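Local coordinates for protein alcohol dehydrogenase (Aeropyrum pernix, PDB 1H2B) that probably catalyses the NAD+-dependent oxidation of alcohols, as a zinc-containing dehydrogenase that binds zinc, the dinucleotide and a fatty acid in its cleft, at residues B[104-109]-B[119-124]; B[147-152]-B[310-315]. All blocks are in the same frame, centred on the assembly; numbering follows the deposited sequence.

Contact 1: residues B[104-109]-B[119-124]; sequences HPAVTD and EDMHCE. With ZN (zinc ion), chain K.
The imidazole of His-104 meets Met-121 at its edge, the sulfur SD lying near the ring plane 3.9 Å from CE1, while Pro-105 CD sits over one face, offset toward the rim. CE1 also touches Asp-120 CB, which approaches obliquely. CB of His-104 points toward 119-124, and CG stands anti to the backbone N (chi1 -170°). Its ND1 accepts the amide of Ala-106, with N at 3.1 Å, and NE2 bonds to Gly-310 O. An alanine in place of His-104 would probably leave the Ala-106 amide and the Gly-310 carbonyl without these mates and open a gap beside the Met-121 sulfur. Ala-106 CB packs on the same SD from 4.0 Å. Both segments flank helix 113-116 in the structural-zinc lobe of the GroES-like domain, where Asp-109 OD1 binds the zinc at 2.4 Å together with Cys-112 and Cys-115, the latter in a disulfide with Cys-123. Thr-108 crosses Asp-120 at about a right angle; its CG2 lies 3.4 Å from Asp-120 O. No direct hydrogen bond spans the segments; instead a water donates to Ala-106 O and, at 2.8 Å, to Asp-120 OD2, which also pairs with Arg-116 of the third subunit.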
loop_
_atom_site.group_PDB
_atom_site.type_symbol
_atom_site.label_atom_id
_atom_site.label_comp_id
_atom_site.label_asym_id
_atom_site.label_seq_id
_atom_site.Cartn_x
_atom_site.Cartn_y
_atom_site.Cartn_z
ATOM N N HIS B 104 0.142 19.729 -18.971
ATOM C CA HIS B 104 0.094 18.273 -18.940
ATOM C C HIS B 104 -0.174 17.757 -20.357
ATOM O O HIS B 104 -0.966 18.347 -21.086
ATOM C CB HIS B 104 -1.040 17.814 -18.036
ATOM C CG HIS B 104 -1.012 16.346 -17.769
ATOM N ND1 HIS B 104 -1.477 15.424 -18.680
ATOM C CD2 HIS B 104 -0.476 15.644 -16.748
ATOM C CE1 HIS B 104 -1.242 14.197 -18.225
ATOM N NE2 HIS B 104 -0.640 14.310 -17.043
ATOM N N PRO B 105 0.551 16.739 -20.811
ATOM C CA PRO B 105 0.429 16.399 -22.235
ATOM C C PRO B 105 -0.878 15.765 -22.654
ATOM O O PRO B 105 -1.100 15.681 -23.855
ATOM C CB PRO B 105 1.632 15.465 -22.495
ATOM C CG PRO B 105 2.159 15.078 -21.150
ATOM C CD PRO B 105 1.592 15.951 -20.116
ATOM N N ALA B 106 -1.713 15.288 -21.733
ATOM C CA ALA B 106 -2.997 14.660 -22.069
ATOM C C ALA B 106 -4.114 15.691 -22.022
ATOM O O ALA B 106 -4.132 16.556 -21.146
ATOM C CB ALA B 106 -3.320 13.574 -21.046
ATOM N N VAL B 107 -5.007 15.636 -22.993
ATOM C CA VAL B 107 -6.208 16.435 -22.986
ATOM C C VAL B 107 -7.349 15.458 -22.687
ATOM O O VAL B 107 -7.629 14.554 -23.482
ATOM C CB VAL B 107 -6.391 17.134 -24.372
ATOM C CG1 VAL B 107 -7.829 17.715 -24.463
ATOM C CG2 VAL B 107 -5.364 18.223 -24.547
ATOM N N THR B 108 -7.991 15.614 -21.528
ATOM C CA THR B 108 -8.972 14.634 -21.035
ATOM C C THR B 108 -10.326 15.274 -20.698
ATOM O O THR B 108 -10.383 16.458 -20.442
ATOM C CB THR B 108 -8.435 13.920 -19.757
ATOM O OG1 THR B 108 -8.182 14.901 -18.755
ATOM C CG2 THR B 108 -7.055 13.298 -20.007
ATOM N N ASP B 109 -11.388 14.458 -20.667
ATOM C CA ASP B 109 -12.773 14.923 -20.381
ATOM C C ASP B 109 -13.112 15.208 -18.900
ATOM O O ASP B 109 -13.950 16.079 -18.593
ATOM C CB ASP B 109 -13.831 13.976 -21.005
ATOM C CG ASP B 109 -13.709 12.507 -20.528
ATOM O OD1 ASP B 109 -13.349 12.256 -19.351
ATOM O OD2 ASP B 109 -13.986 11.524 -21.264
ATOM N N GLU B 119 -6.573 9.375 -12.881
ATOM C CA GLU B 119 -5.511 8.812 -13.758
ATOM C C GLU B 119 -5.649 9.338 -15.184
ATOM O O GLU B 119 -6.273 8.687 -16.037
ATOM C CB GLU B 119 -5.508 7.275 -13.729
ATOM C CG GLU B 119 -5.076 6.710 -12.372
ATOM C CD GLU B 119 -3.585 6.833 -12.082
ATOM O OE1 GLU B 119 -2.917 7.729 -12.613
ATOM O OE2 GLU B 119 -3.088 6.030 -11.270
ATOM N N ASP B 120 -5.094 10.531 -15.429
ATOM C CA ASP B 120 -5.282 11.221 -16.702
ATOM C C ASP B 120 -4.888 10.365 -17.882
ATOM O O ASP B 120 -5.546 10.430 -18.913
ATOM C CB ASP B 120 -4.452 12.494 -16.774
ATOM C CG ASP B 120 -4.790 13.484 -15.682
ATOM O OD1 ASP B 120 -4.536 13.196 -14.463
ATOM O OD2 ASP B 120 -5.291 14.606 -15.989
ATOM N N MET B 121 -3.825 9.557 -17.736
ATOM C CA MET B 121 -3.364 8.762 -18.874
ATOM C C MET B 121 -4.274 7.618 -19.233
ATOM O O MET B 121 -4.078 6.963 -20.267
ATOM C CB MET B 121 -1.912 8.278 -18.695
ATOM C CG MET B 121 -0.856 9.399 -18.492
ATOM S SD MET B 121 -0.920 10.626 -19.816
ATOM C CE MET B 121 -0.666 9.620 -21.207
ATOM N N HIS B 122 -5.312 7.392 -18.419
ATOM C CA HIS B 122 -6.190 6.255 -18.673
ATOM C C HIS B 122 -7.607 6.706 -18.968
ATOM O O HIS B 122 -8.561 5.905 -18.967
ATOM C CB HIS B 122 -6.074 5.256 -17.534
ATOM C CG HIS B 122 -4.706 4.663 -17.479
ATOM N ND1 HIS B 122 -4.225 3.807 -18.443
ATOM C CD2 HIS B 122 -3.681 4.884 -16.624
ATOM C CE1 HIS B 122 -2.958 3.512 -18.180
ATOM N NE2 HIS B 122 -2.611 4.153 -17.076
ATOM N N CYS B 123 -7.726 7.995 -19.258
ATOM C CA CYS B 123 -9.001 8.558 -19.635
ATOM C C CYS B 123 -9.482 8.011 -20.978
ATOM O O CYS B 123 -8.719 7.868 -21.920
ATOM C CB CYS B 123 -8.908 10.080 -19.617
ATOM S SG CYS B 123 -8.756 10.673 -17.920
ATOM N N GLU B 124 -10.760 7.647 -21.024
ATOM C CA GLU B 124 -11.362 7.033 -22.209
ATOM C C GLU B 124 -11.252 7.858 -23.485
ATOM O O GLU B 124 -11.046 7.313 -24.570
ATOM C CB GLU B 124 -12.846 6.734 -21.940
ATOM C CG GLU B 124 -13.071 5.557 -21.003
ATOM C CD GLU B 124 -13.845 4.435 -21.676
ATOM O OE1 GLU B 124 -14.772 4.744 -22.471
ATOM O OE2 GLU B 124 -13.524 3.244 -21.423
HETATM ZN ZN ZN K . -11.624 10.731 -18.856
HETATM O O HOH W 1 -5.096 16.029 -18.335
#

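Contact 2: residues B[147-152]-B[310-315]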
loop_
_atom_site.group_PDB
_atom_site.type_symbol
_atom_site.label_atom_id
_atom_site.label_comp_id
_atom_site.label_asym_id
_atom_site.label_seq_id
_atom_site.Cartn_x
_atom_site.Cartn_y
_atom_site.Cartn_z
ATOM N N SER B 147 -5.608 20.661 -18.564
ATOM C CA SER B 147 -4.202 20.281 -18.746
ATOM C C SER B 147 -3.275 21.358 -18.228
ATOM O O SER B 147 -2.065 21.207 -18.231
ATOM C CB SER B 147 -3.907 20.071 -20.261
ATOM O OG SER B 147 -4.821 19.160 -20.829
ATOM N N VAL B 148 -3.843 22.512 -17.844
ATOM C CA VAL B 148 -3.015 23.647 -17.484
ATOM C C VAL B 148 -2.629 23.691 -16.004
ATOM O O VAL B 148 -3.487 23.520 -15.125
ATOM C CB VAL B 148 -3.769 24.969 -17.815
ATOM C CG1 VAL B 148 -2.994 26.212 -17.348
ATOM C CG2 VAL B 148 -3.965 25.062 -19.299
ATOM N N ILE B 149 -1.356 23.963 -15.756
ATOM C CA ILE B 149 -0.890 24.322 -14.411
ATOM C C ILE B 149 -0.276 25.703 -14.502
ATOM O O ILE B 149 0.659 25.936 -15.268
ATOM C CB ILE B 149 0.115 23.300 -13.878
ATOM C CG1 ILE B 149 -0.638 22.024 -13.555
ATOM C CG2 ILE B 149 0.805 23.880 -12.602
ATOM C CD1 ILE B 149 0.304 20.934 -13.125
ATOM N N LYS B 150 -0.825 26.627 -13.708
ATOM C CA LYS B 150 -0.308 27.982 -13.652
ATOM C C LYS B 150 0.991 28.063 -12.866
ATOM O O LYS B 150 1.132 27.462 -11.789
ATOM C CB LYS B 150 -1.354 28.880 -12.976
ATOM C CG LYS B 150 -2.464 29.203 -13.852
ATOM C CD LYS B 150 -3.506 30.069 -13.131
ATOM C CE LYS B 150 -3.023 31.474 -12.938
ATOM N NZ LYS B 150 -4.085 32.218 -12.157
ATOM N N LEU B 151 1.959 28.792 -13.429
ATOM C CA LEU B 151 3.227 29.026 -12.796
ATOM C C LEU B 151 3.206 30.409 -12.175
ATOM O O LEU B 151 2.290 31.220 -12.441
ATOM C CB LEU B 151 4.327 28.907 -13.847
ATOM C CG LEU B 151 4.389 27.464 -14.358
ATOM C CD1 LEU B 151 5.244 27.387 -15.542
ATOM C CD2 LEU B 151 4.952 26.584 -13.249
ATOM N N PRO B 152 4.165 30.686 -11.302
ATOM C CA PRO B 152 4.180 32.015 -10.660
ATOM C C PRO B 152 4.235 33.103 -11.721
ATOM O O PRO B 152 4.991 33.007 -12.691
ATOM C CB PRO B 152 5.462 31.974 -9.833
ATOM C CG PRO B 152 5.609 30.500 -9.494
ATOM C CD PRO B 152 5.257 29.830 -10.817
ATOM N N GLY B 310 2.368 10.612 -16.574
ATOM C CA GLY B 310 1.889 10.637 -15.193
ATOM C C GLY B 310 0.604 11.406 -15.148
ATOM O O GLY B 310 0.045 11.813 -16.174
ATOM N N ASN B 311 0.079 11.553 -13.937
ATOM C CA ASN B 311 -1.224 12.197 -13.827
ATOM C C ASN B 311 -1.069 13.683 -13.439
ATOM O O ASN B 311 0.045 14.179 -13.266
ATOM C CB ASN B 311 -2.148 11.384 -12.918
ATOM C CG ASN B 311 -1.681 11.325 -11.485
ATOM O OD1 ASN B 311 -1.105 12.277 -10.967
ATOM N ND2 ASN B 311 -1.919 10.178 -10.822
ATOM N N TYR B 312 -2.203 14.378 -13.357
ATOM C CA TYR B 312 -2.141 15.824 -13.138
ATOM C C TYR B 312 -1.573 16.169 -11.784
ATOM O O TYR B 312 -0.784 17.101 -11.653
ATOM C CB TYR B 312 -3.532 16.386 -13.279
ATOM C CG TYR B 312 -3.618 17.889 -13.187
ATOM C CD1 TYR B 312 -3.440 18.698 -14.319
ATOM C CD2 TYR B 312 -3.894 18.479 -11.980
ATOM C CE1 TYR B 312 -3.561 20.076 -14.266
ATOM C CE2 TYR B 312 -4.011 19.896 -11.880
ATOM C CZ TYR B 312 -3.843 20.675 -13.020
ATOM O OH TYR B 312 -3.961 22.059 -12.936
ATOM N N VAL B 313 -1.974 15.395 -10.790
ATOM C CA VAL B 313 -1.450 15.648 -9.441
ATOM C C VAL B 313 0.073 15.453 -9.398
ATOM O O VAL B 313 0.802 16.242 -8.785
ATOM C CB VAL B 313 -2.197 14.815 -8.382
ATOM C CG1 VAL B 313 -1.458 14.797 -7.046
ATOM C CG2 VAL B 313 -3.635 15.375 -8.229
ATOM N N GLU B 314 0.548 14.418 -10.069
ATOM C CA GLU B 314 1.997 14.164 -10.147
ATOM C C GLU B 314 2.731 15.326 -10.841
ATOM O O GLU B 314 3.805 15.721 -10.397
ATOM C CB GLU B 314 2.252 12.847 -10.892
ATOM C CG GLU B 314 1.892 11.680 -9.975
ATOM C CD GLU B 314 1.791 10.324 -10.674
ATOM O OE1 GLU B 314 1.591 10.266 -11.909
ATOM O OE2 GLU B 314 1.900 9.313 -9.938
ATOM N N LEU B 315 2.151 15.906 -11.905
ATOM C CA LEU B 315 2.807 17.060 -12.542
ATOM C C LEU B 315 2.842 18.226 -11.538
ATOM O O LEU B 315 3.868 18.911 -11.432
ATOM C CB LEU B 315 2.069 17.502 -13.823
ATOM C CG LEU B 315 2.761 18.654 -14.557
ATOM C CD1 LEU B 315 4.228 18.426 -14.938
ATOM C CD2 LEU B 315 1.838 18.957 -15.754
#
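Tyr-312 and Ile-149 reach toward each other tip to tip, and the tightest part of the contact gathers around the phenol. Its hydroxyl donates to Val-148 O, with OH and O 2.7 Å apart; the bond meets the carbonyl at 141°, the hydroxyl standing 29° out of the carbonyl plane. Seen from the ring, that carbonyl oxygen lies at the edge, in plane. Ile-149 CG1 packs 3.5 Å from Tyr-312 CZ, and its CD1 lies over one ring face, offset toward the rim. The same methyl also touches Leu-315, CD1 3.6 Å from CD2, the two side chains crossing one another aslant. In Tyr-312 CG is anti to the backbone N (chi1 -175°), and the hydroxyl end comes to the strand.

Beyond this tight part the contact thins out. Val-313 points away from the strand and rests against Arg-116 of the third subunit, which also makes a cation-pi interaction with the Tyr-312 ring, and the exposed Lys-150 turns from the helix and bonds through NZ to Gly-94 O.

After strand 303-306 of the Rossmann-type sheet the chain returns to the catalytic domain, and the contact packs its helix 312-323 on strand 148-150 within that domain, close to the domain boundary. Asn-311 and Glu-314 form a capping box at the start of that helix, Glu-314 N lying 2.9 Å from Asn-311 OD1 and Asn-311 N 2.8 Å from Glu-314 OE1, an oxygen that also pairs with Arg-175.

One directed bond thus accompanies an otherwise apolar fit: the phenol hydroxyl is satisfied by the backbone carbonyl of the buried Val-148, which ties the helix's first turn to the strand independently of the side chain at Val-148.

How the contacts relate
The centres of contacts 1 and 2 lie 12 Å apart, and the two touch directly. Ser-147 OG is 2.7 Å from Ala-106 O, and with the bond from His-104 to Gly-310 this joins 104-109 to both halves of contact 2. Asp-120 OD1 adds a bond to Tyr-312 N, at the start of helix 312-323. Together these polar links connect the structural-zinc lobe to the helix-strand packing of 147-152 and 310-315, where the chain re-enters the catalytic domain. Contact 1 reaches the substrate cleft: the Met-121 side chain is, between nearest atoms, about 4 Å from the bound octanoic acid and about 4 Å from the side chain of Val-309, an NAD-binding residue. Contact 2 stands farther back, with the Leu-315 side chain about 11 Å from the octanoic acid.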